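Local coordinates for protein N-terminal cyanobactin protease (Planktothrix agardhii NIES-596, PDB 4H6W) that probably cleaves peptide bonds as a subtilisin-like serine protease of cyanobactin maturation, this chain being the protease part of a longer protein, at residues 119-124 against 236-241; 141-146 against 151-156; 173-178 against 255-260; 21-26 against 240-245. All coordinates share one frame; numbering follows the deposited sequence.

Contact 1 (119-124 against 236-241); sequences ANIINV and LLLSLQ
Leu238 meets Ile121 through a single methyl, CD1. That carbon lies 3.7 Å from Ile121 CD1, and the same Leu238 CD1 is 3.9 Å from Ile121 CG1. The two side chains lie alongside one another and point opposite ways. The isoleucine offers the outer half of its longer branch, the leucine one of its two methyls. A third, lighter touch comes from Asn120, whose CB is 4.1 Å from Leu238 CD1. No hydrogen bond joins the segments.

Ile121 CG1 is anti to its carbonyl carbon (chi1 -68°), and an extended chi2 (164°) then carries CD1 out from the strand toward the helix. The Ile121 side chain also touches Ala234 and Ala235, one turn earlier on the helix. The backbone that carries it is fixed by hydrogen bonds of Asn120 and Ile121 to Cys24 and of Ile121 to Ala26. Farther along the strand, Asn123 ND2 is hydrogen-bonded to Ser231 OG of the same helix.

Strand 121-124 lies between strands 24-28 and 152-156 in the central parallel sheet of the subtilisin fold. Helix 223-243 packs on one face of that sheet. Helix 10-16 touches it at Leu236, and helix 282-289 touches it at Leu237.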
# COMPACT_ATOMS: atom_id res chain seq x y z
N ALA A 119 -3.25 -11.41 -8.52
CA ALA A 119 -2.69 -10.53 -7.49
C ALA A 119 -3.26 -10.93 -6.13
O ALA A 119 -4.44 -11.27 -6.01
CB ALA A 119 -2.98 -9.07 -7.80
N ASN A 120 -2.41 -10.93 -5.10
CA ASN A 120 -2.86 -11.20 -3.73
C ASN A 120 -3.14 -9.92 -2.97
O ASN A 120 -4.02 -9.86 -2.10
CB ASN A 120 -1.80 -12.01 -2.99
CG ASN A 120 -1.54 -13.33 -3.65
OD1 ASN A 120 -2.41 -14.21 -3.65
ND2 ASN A 120 -0.36 -13.49 -4.23
N ILE A 121 -2.34 -8.90 -3.30
CA ILE A 121 -2.46 -7.57 -2.73
C ILE A 121 -2.61 -6.57 -3.87
O ILE A 121 -1.89 -6.66 -4.87
CB ILE A 121 -1.22 -7.23 -1.90
CG1 ILE A 121 -1.19 -8.11 -0.66
CG2 ILE A 121 -1.21 -5.76 -1.51
CD1 ILE A 121 0.15 -8.12 0.02
N ILE A 122 -3.52 -5.62 -3.71
CA ILE A 122 -3.67 -4.55 -4.68
C ILE A 122 -3.40 -3.21 -4.01
O ILE A 122 -4.09 -2.84 -3.07
CB ILE A 122 -5.07 -4.55 -5.34
CG1 ILE A 122 -5.26 -5.82 -6.20
CG2 ILE A 122 -5.26 -3.29 -6.19
CD1 ILE A 122 -6.68 -6.05 -6.67
N ASN A 123 -2.38 -2.51 -4.53
CA ASN A 123 -1.98 -1.20 -4.04
C ASN A 123 -2.54 -0.02 -4.84
O ASN A 123 -2.28 0.10 -6.04
CB ASN A 123 -0.45 -1.09 -4.00
CG ASN A 123 0.02 0.24 -3.45
OD1 ASN A 123 0.05 1.26 -4.17
ND2 ASN A 123 0.38 0.26 -2.18
N VAL A 124 -3.26 0.87 -4.18
CA VAL A 124 -3.85 2.03 -4.86
C VAL A 124 -3.41 3.31 -4.15
O VAL A 124 -4.01 3.72 -3.17
CB VAL A 124 -5.41 1.97 -4.92
CG1 VAL A 124 -5.95 3.04 -5.86
CG2 VAL A 124 -5.90 0.61 -5.39
N LEU A 236 5.25 -9.25 2.65
CA LEU A 236 6.22 -9.95 3.50
C LEU A 236 5.51 -10.92 4.42
O LEU A 236 5.95 -12.05 4.61
CB LEU A 236 7.08 -8.97 4.29
CG LEU A 236 8.07 -8.15 3.45
CD1 LEU A 236 8.98 -7.33 4.35
CD2 LEU A 236 8.88 -9.08 2.54
N LEU A 237 4.38 -10.49 4.95
CA LEU A 237 3.66 -11.29 5.91
C LEU A 237 3.03 -12.51 5.25
O LEU A 237 2.97 -13.59 5.86
CB LEU A 237 2.60 -10.44 6.61
CG LEU A 237 3.15 -9.41 7.62
CD1 LEU A 237 2.01 -8.56 8.14
CD2 LEU A 237 3.89 -10.10 8.76
N LEU A 238 2.56 -12.35 4.02
CA LEU A 238 2.03 -13.49 3.27
C LEU A 238 3.15 -14.48 2.93
O LEU A 238 2.92 -15.69 2.97
CB LEU A 238 1.30 -13.04 1.99
CG LEU A 238 -0.07 -12.35 2.15
CD1 LEU A 238 -0.50 -11.63 0.88
CD2 LEU A 238 -1.15 -13.33 2.61
N SER A 239 4.34 -13.98 2.62
CA SER A 239 5.50 -14.83 2.30
C SER A 239 5.91 -15.62 3.53
O SER A 239 6.31 -16.79 3.42
CB SER A 239 6.68 -13.99 1.82
OG SER A 239 6.31 -13.17 0.72
N LEU A 240 5.80 -14.97 4.70
CA LEU A 240 6.14 -15.56 5.98
C LEU A 240 5.20 -16.74 6.34
O LEU A 240 5.64 -17.76 6.88
CB LEU A 240 6.12 -14.48 7.06
CG LEU A 240 6.43 -14.91 8.49
CD1 LEU A 240 7.87 -15.38 8.61
CD2 LEU A 240 6.16 -13.76 9.46
N GLN A 241 3.92 -16.60 5.99
CA GLN A 241 2.96 -17.70 6.14
C GLN A 241 3.36 -18.91 5.28
O GLN A 241 3.27 -20.05 5.75
CB GLN A 241 1.54 -17.25 5.79
CG GLN A 241 0.96 -16.18 6.70
CD GLN A 241 -0.51 -15.90 6.40
OE1 GLN A 241 -0.86 -15.49 5.30
NE2 GLN A 241 -1.37 -16.14 7.38

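Contact 2 (141-146 against 151-156); sequences KAIQLC and VLLIAA
Ile143 carries CG1 anti to its carbonyl carbon (chi1 -52°), and a second bend at chi2 (-56°) swings its CD1 toward Leu153. Cys146, one turn later, has SG anti to its own carbonyl carbon. That rotation places the sulfur on the side of Leu153, while the helix backbone points CB of Cys146 toward Val151.

The methyls meet at 4.0 Å, Ile143 CD1 to Leu153 CD1, and the two side chains are roughly perpendicular. Cys146 SG is a looser neighbour, 4.5 Å from Leu153 CD1. At the turn itself, Cys146 CB is 4.1 Å from Val151 CB. The same Cys146 CB also comes within 3.4 Å of Val151 O.

The segments form the second half of a beta-alpha-beta crossover in the subtilisin fold. Helix 137-148 links the parallel neighbours 121-124 and 152-156. It packs on the sheet, and the chain then re-enters as strand 152-156, which has strand 175-180 on its other side.

One backbone bond closes the tight turn from helix to strand. Val151 N donates to Cys146 O at 2.9 Å, nearly straight at 172°. Ile111 of helix 104-116 touches both Cys146 and Leu153. Leu153 also rests on Ile122 and Val124 of the neighbouring strand, while Ile143 reaches Leu171 and Thr173.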
# COMPACT_ATOMS: atom_id res chain seq x y z
N LYS A 141 -18.50 -3.31 -6.66
CA LYS A 141 -18.41 -4.67 -7.18
C LYS A 141 -16.97 -5.17 -7.32
O LYS A 141 -16.71 -6.36 -7.13
CB LYS A 141 -19.11 -4.79 -8.54
CG LYS A 141 -20.62 -4.60 -8.50
CD LYS A 141 -21.29 -5.36 -9.63
CE LYS A 141 -22.73 -4.89 -9.83
NZ LYS A 141 -23.70 -5.54 -8.90
N ALA A 142 -16.06 -4.28 -7.68
CA ALA A 142 -14.63 -4.62 -7.75
C ALA A 142 -14.10 -5.03 -6.37
O ALA A 142 -13.38 -6.02 -6.23
CB ALA A 142 -13.83 -3.45 -8.32
N ILE A 143 -14.48 -4.26 -5.34
CA ILE A 143 -14.13 -4.57 -3.96
C ILE A 143 -14.81 -5.87 -3.51
O ILE A 143 -14.23 -6.67 -2.77
CB ILE A 143 -14.52 -3.40 -3.02
CG1 ILE A 143 -13.95 -2.05 -3.52
CG2 ILE A 143 -14.13 -3.70 -1.58
CD1 ILE A 143 -12.44 -2.03 -3.72
N GLN A 144 -16.04 -6.08 -3.97
CA GLN A 144 -16.74 -7.34 -3.73
C GLN A 144 -16.01 -8.53 -4.35
O GLN A 144 -15.92 -9.59 -3.74
CB GLN A 144 -18.17 -7.28 -4.26
CG GLN A 144 -19.09 -6.44 -3.39
CD GLN A 144 -20.49 -6.29 -3.98
OE1 GLN A 144 -20.90 -7.06 -4.86
NE2 GLN A 144 -21.22 -5.31 -3.48
N LEU A 145 -15.51 -8.34 -5.57
CA LEU A 145 -14.72 -9.36 -6.25
C LEU A 145 -13.50 -9.75 -5.40
O LEU A 145 -13.20 -10.94 -5.26
CB LEU A 145 -14.29 -8.88 -7.64
CG LEU A 145 -13.55 -9.90 -8.51
CD1 LEU A 145 -14.51 -10.94 -9.06
CD2 LEU A 145 -12.81 -9.22 -9.65
N CYS A 146 -12.82 -8.75 -4.84
CA CYS A 146 -11.66 -8.98 -3.97
C CYS A 146 -12.02 -9.77 -2.73
O CYS A 146 -11.28 -10.67 -2.33
CB CYS A 146 -11.03 -7.65 -3.54
SG CYS A 146 -10.28 -6.71 -4.87
N VAL A 151 -8.46 -11.27 -1.97
CA VAL A 151 -7.43 -10.32 -2.38
C VAL A 151 -7.56 -9.10 -1.49
O VAL A 151 -8.66 -8.58 -1.32
CB VAL A 151 -7.62 -9.88 -3.85
CG1 VAL A 151 -6.56 -8.87 -4.27
CG2 VAL A 151 -7.60 -11.08 -4.77
N LEU A 152 -6.44 -8.64 -0.92
CA LEU A 152 -6.43 -7.43 -0.08
C LEU A 152 -6.15 -6.14 -0.86
O LEU A 152 -5.09 -5.98 -1.46
CB LEU A 152 -5.40 -7.57 1.04
CG LEU A 152 -5.21 -6.40 2.02
CD1 LEU A 152 -6.51 -6.03 2.75
CD2 LEU A 152 -4.10 -6.76 2.98
N LEU A 153 -7.11 -5.22 -0.84
CA LEU A 153 -6.92 -3.92 -1.47
C LEU A 153 -6.50 -2.90 -0.41
O LEU A 153 -7.15 -2.77 0.64
CB LEU A 153 -8.20 -3.46 -2.19
CG LEU A 153 -7.89 -2.36 -3.20
CD1 LEU A 153 -8.60 -2.59 -4.52
CD2 LEU A 153 -8.19 -0.98 -2.64
N ILE A 154 -5.41 -2.19 -0.69
CA ILE A 154 -4.78 -1.26 0.24
C ILE A 154 -4.69 0.09 -0.45
O ILE A 154 -4.08 0.22 -1.51
CB ILE A 154 -3.36 -1.77 0.63
CG1 ILE A 154 -3.44 -3.19 1.21
CG2 ILE A 154 -2.65 -0.81 1.59
CD1 ILE A 154 -2.10 -3.79 1.57
N ALA A 155 -5.28 1.11 0.15
CA ALA A 155 -5.38 2.39 -0.53
C ALA A 155 -5.08 3.57 0.37
O ALA A 155 -5.38 3.54 1.58
CB ALA A 155 -6.75 2.54 -1.16
N ALA A 156 -4.51 4.61 -0.25
CA ALA A 156 -4.23 5.90 0.39
C ALA A 156 -5.48 6.64 0.88
O ALA A 156 -6.46 6.77 0.15
CB ALA A 156 -3.45 6.79 -0.57

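Contact 3 (173-178 against 255-260)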
# COMPACT_ATOMS: atom_id res chain seq x y z
N THR A 173 -13.98 -3.40 3.82
CA THR A 173 -13.00 -4.47 3.54
C THR A 173 -11.67 -3.97 2.95
O THR A 173 -10.72 -4.74 2.78
CB THR A 173 -13.60 -5.66 2.73
OG1 THR A 173 -13.70 -5.30 1.34
CG2 THR A 173 -14.97 -6.10 3.28
N VAL A 174 -11.60 -2.68 2.65
CA VAL A 174 -10.35 -2.08 2.20
C VAL A 174 -9.47 -1.73 3.39
O VAL A 174 -9.97 -1.38 4.47
CB VAL A 174 -10.63 -0.82 1.35
CG1 VAL A 174 -9.33 -0.10 1.00
CG2 VAL A 174 -11.39 -1.23 0.09
N LEU A 175 -8.15 -1.86 3.20
CA LEU A 175 -7.22 -1.36 4.20
C LEU A 175 -6.78 0.05 3.81
O LEU A 175 -6.18 0.27 2.75
CB LEU A 175 -6.04 -2.32 4.38
CG LEU A 175 -4.89 -1.95 5.34
CD1 LEU A 175 -5.42 -1.59 6.72
CD2 LEU A 175 -3.88 -3.08 5.48
N ALA A 176 -7.12 1.02 4.66
CA ALA A 176 -6.80 2.42 4.39
C ALA A 176 -5.48 2.78 5.07
O ALA A 176 -5.18 2.25 6.14
CB ALA A 176 -7.93 3.31 4.90
N VAL A 177 -4.70 3.66 4.45
CA VAL A 177 -3.38 4.01 4.98
C VAL A 177 -3.10 5.51 4.96
O VAL A 177 -3.07 6.13 3.88
CB VAL A 177 -2.24 3.27 4.23
CG1 VAL A 177 -0.88 3.69 4.77
CG2 VAL A 177 -2.43 1.76 4.35
N GLY A 178 -2.92 6.09 6.15
CA GLY A 178 -2.52 7.49 6.28
C GLY A 178 -1.02 7.62 6.50
O GLY A 178 -0.29 6.60 6.56
N ASN A 255 -6.36 -7.91 9.11
CA ASN A 255 -6.78 -7.76 10.50
C ASN A 255 -5.61 -7.79 11.49
O ASN A 255 -5.63 -7.08 12.49
CB ASN A 255 -7.88 -8.77 10.86
CG ASN A 255 -9.15 -8.57 10.03
OD1 ASN A 255 -9.42 -7.49 9.49
ND2 ASN A 255 -9.94 -9.63 9.93
N ALA A 256 -4.59 -8.59 11.18
CA ALA A 256 -3.36 -8.59 11.97
C ALA A 256 -2.71 -7.21 11.94
O ALA A 256 -2.35 -6.67 12.98
CB ALA A 256 -2.40 -9.66 11.46
N LEU A 257 -2.58 -6.64 10.74
CA LEU A 257 -2.07 -5.27 10.59
C LEU A 257 -2.89 -4.26 11.36
O LEU A 257 -2.32 -3.39 12.02
CB LEU A 257 -1.97 -4.87 9.11
CG LEU A 257 -0.84 -5.51 8.29
CD1 LEU A 257 -1.03 -5.21 6.81
CD2 LEU A 257 0.53 -5.05 8.76
N LEU A 258 -4.22 -4.37 11.30
CA LEU A 258 -5.08 -3.44 12.04
C LEU A 258 -5.03 -3.65 13.55
O LEU A 258 -4.94 -2.69 14.31
CB LEU A 258 -6.53 -3.51 11.54
CG LEU A 258 -6.85 -2.88 10.18
CD1 LEU A 258 -8.28 -3.20 9.75
CD2 LEU A 258 -6.64 -1.38 10.19
N ALA A 259 -5.08 -4.92 13.97
CA ALA A 259 -5.10 -5.31 15.38
C ALA A 259 -3.77 -5.01 16.09
O ALA A 259 -3.73 -4.80 17.30
CB ALA A 259 -5.42 -6.79 15.50
N SER A 260 -2.68 -4.99 15.32
CA SER A 260 -1.37 -4.70 15.87
C SER A 260 -1.00 -3.21 15.82
O SER A 260 0.08 -2.84 16.29
CB SER A 260 -0.33 -5.51 15.12
OG SER A 260 -0.17 -5.01 13.79
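Leu175 faces Leu257 and Leu258, and three leucines make the whole contact. It joins strand 175-180 of the parallel sheet of the subtilisin fold to helix 250-259, which follows the long helix 223-243 in the chain.

The apolar packing divides between the two methyls of Leu175. CG of Leu175 is anti to its backbone N (chi1 177°), and its forked end reaches toward the helix with one branch for each partner. Leu175 CD2 goes to Leu257 CD1 at 3.8 Å, where the side chains are nearly perpendicular. The other branch runs alongside Leu258, the two side chains pointing opposite ways. Leu175 and Leu257 are buried, whereas Leu258 is partly exposed.

No hydrogen bond crosses between the segments. The strand bonds to its neighbours, Leu175 to Leu153 and Ala155, and Ala176 to Gln199 at the end of helix 194-199 and to Ile201 of strand 200-204. The helix keeps its own backbone bonds, Ala259 N to Asn255 O and Ser260 N to Ala256 O. Val230 of helix 223-243 also touches Leu175, so helices 223-243 and 250-259 both pack on this leucine.

Leu175 CD1 ends 3.7 Å from Leu258 CD2 and 4.0 Å from Leu258 CG.

Contact 4 (21-26 against 240-245); sequences PKICVA and LQIKRG
Ile242 turns both of its branches toward Lys22 and Ile23. The contact joins the run-up to strand 24-28, in the parallel sheet of the subtilisin fold, to the last turn of helix 223-243. A Schellman motif ends that helix. Gly245, at positive phi, is its C-prime residue, with Gly245 N hydrogen-bonded to Ile242 O at 2.8 Å and Glu246 N to Gln241 O.

Ile242 divides its work. Its CG2, anti to the backbone N, receives the lysine. Its CG1 is anti to the carbonyl carbon and carries CD1 toward Ile23. The chi2 angle of -104° is away from a staggered value. Ile23 bends at both torsions, near -67° and -51°, and its CD1 is 4.2 Å from Ile242 CD1. Ile23 also lies on Ala235, Leu238 and Ser239, so earlier turns of the helix cover it too.

Lys22 is exposed and reaches over from the loop. Its CG lies beside the backbone N, chi2 is extended, and chi3 and chi4 bend the chain. It meets Ile242 at an oblique angle. No hydrogen bond or salt bridge joins the two segments. The Lys22 backbone is held by a bond from its N to Asp20 OD2. The ammonium group stands against a methyl, with Lys22 NZ 3.7 Å from Ile242 CG2.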
# COMPACT_ATOMS: atom_id res chain seq x y z
N PRO A 21 8.07 -15.29 -4.60
CA PRO A 21 7.51 -15.18 -5.95
C PRO A 21 6.07 -15.66 -6.05
O PRO A 21 5.36 -15.26 -6.97
CB PRO A 21 8.39 -16.13 -6.77
CG PRO A 21 9.68 -16.20 -6.03
CD PRO A 21 9.37 -15.99 -4.57
N LYS A 22 5.64 -16.52 -5.14
CA LYS A 22 4.26 -17.02 -5.14
C LYS A 22 3.27 -15.95 -4.68
O LYS A 22 2.06 -16.18 -4.71
CB LYS A 22 4.11 -18.27 -4.27
CG LYS A 22 5.04 -19.42 -4.64
CD LYS A 22 4.58 -20.69 -3.94
CE LYS A 22 5.75 -21.57 -3.53
NZ LYS A 22 5.39 -22.31 -2.28
N ILE A 23 3.78 -14.80 -4.26
CA ILE A 23 2.96 -13.72 -3.76
C ILE A 23 3.01 -12.55 -4.72
O ILE A 23 4.09 -12.02 -5.01
CB ILE A 23 3.36 -13.30 -2.33
CG1 ILE A 23 3.03 -14.42 -1.34
CG2 ILE A 23 2.68 -12.00 -1.92
CD1 ILE A 23 1.62 -14.97 -1.43
N CYS A 24 1.85 -12.16 -5.22
CA CYS A 24 1.76 -11.14 -6.22
C CYS A 24 1.16 -9.86 -5.68
O CYS A 24 0.11 -9.89 -5.04
CB CYS A 24 0.92 -11.62 -7.40
SG CYS A 24 0.96 -10.40 -8.72
N VAL A 25 1.85 -8.75 -5.94
CA VAL A 25 1.38 -7.41 -5.60
C VAL A 25 1.15 -6.62 -6.89
O VAL A 25 2.06 -6.49 -7.71
CB VAL A 25 2.38 -6.67 -4.68
CG1 VAL A 25 1.98 -5.22 -4.47
CG2 VAL A 25 2.50 -7.36 -3.33
N ALA A 26 -0.06 -6.12 -7.07
CA ALA A 26 -0.38 -5.30 -8.25
C ALA A 26 -0.28 -3.83 -7.88
O ALA A 26 -0.75 -3.43 -6.83
CB ALA A 26 -1.78 -5.62 -8.75
N LEU A 240 5.80 -14.97 4.70
CA LEU A 240 6.14 -15.56 5.98
C LEU A 240 5.20 -16.74 6.34
O LEU A 240 5.64 -17.76 6.88
CB LEU A 240 6.12 -14.48 7.06
CG LEU A 240 6.43 -14.91 8.49
CD1 LEU A 240 7.87 -15.38 8.61
CD2 LEU A 240 6.16 -13.76 9.46
N GLN A 241 3.92 -16.60 5.99
CA GLN A 241 2.96 -17.70 6.14
C GLN A 241 3.36 -18.91 5.28
O GLN A 241 3.27 -20.05 5.75
CB GLN A 241 1.54 -17.25 5.79
CG GLN A 241 0.96 -16.18 6.70
CD GLN A 241 -0.51 -15.90 6.40
OE1 GLN A 241 -0.86 -15.49 5.30
NE2 GLN A 241 -1.37 -16.14 7.38
N ILE A 242 3.77 -18.66 4.03
CA ILE A 242 4.24 -19.75 3.16
C ILE A 242 5.45 -20.42 3.81
O ILE A 242 5.49 -21.64 3.96
CB ILE A 242 4.66 -19.28 1.75
CG1 ILE A 242 3.67 -18.26 1.15
CG2 ILE A 242 4.90 -20.48 0.84
CD1 ILE A 242 2.74 -18.78 0.07
N LYS A 243 6.41 -19.60 4.24
CA LYS A 243 7.62 -20.10 4.89
C LYS A 243 7.29 -21.06 6.04
O LYS A 243 8.00 -22.05 6.27
CB LYS A 243 8.47 -18.94 5.40
CG LYS A 243 9.87 -19.31 5.82
CD LYS A 243 10.51 -18.14 6.56
CE LYS A 243 11.94 -18.43 6.96
NZ LYS A 243 12.79 -18.51 5.75
N ARG A 244 6.20 -20.77 6.75
CA ARG A 244 5.82 -21.57 7.90
C ARG A 244 4.84 -22.70 7.58
O ARG A 244 4.34 -23.35 8.49
CB ARG A 244 5.26 -20.68 9.00
CG ARG A 244 6.32 -19.88 9.72
CD ARG A 244 5.66 -18.74 10.45
NE ARG A 244 4.41 -19.16 11.09
CZ ARG A 244 4.31 -19.59 12.35
NH1 ARG A 244 5.40 -19.66 13.12
NH2 ARG A 244 3.13 -19.95 12.84
N GLY A 245 4.59 -22.94 6.29
CA GLY A 245 3.67 -23.99 5.88
C GLY A 245 2.22 -23.66 6.15
O GLY A 245 1.37 -24.55 6.17

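All four contacts reach the same parallel sheet and set a helix against a strand or, in contact 4, the loop leading into one. Contacts 1 and 4 use helix 223-243 and share Leu240 and Gln241, while their strands 121-124 and 24-28 are neighbours. Contact 3 brings in the next helix, 250-259, and touches contact 1 through Leu237 CD1 and Leu257 CD2. Contact 2 uses a helix that directly precedes its strand, and alone has a hydrogen bond between its segments. Contacts 1, 2 and 3 are buried and rest on aliphatic methyls, joined in contact 2 by a cysteine. Contact 4 is partly buried: an exposed lysine meets a partly exposed isoleucine, and the other isoleucine is buried.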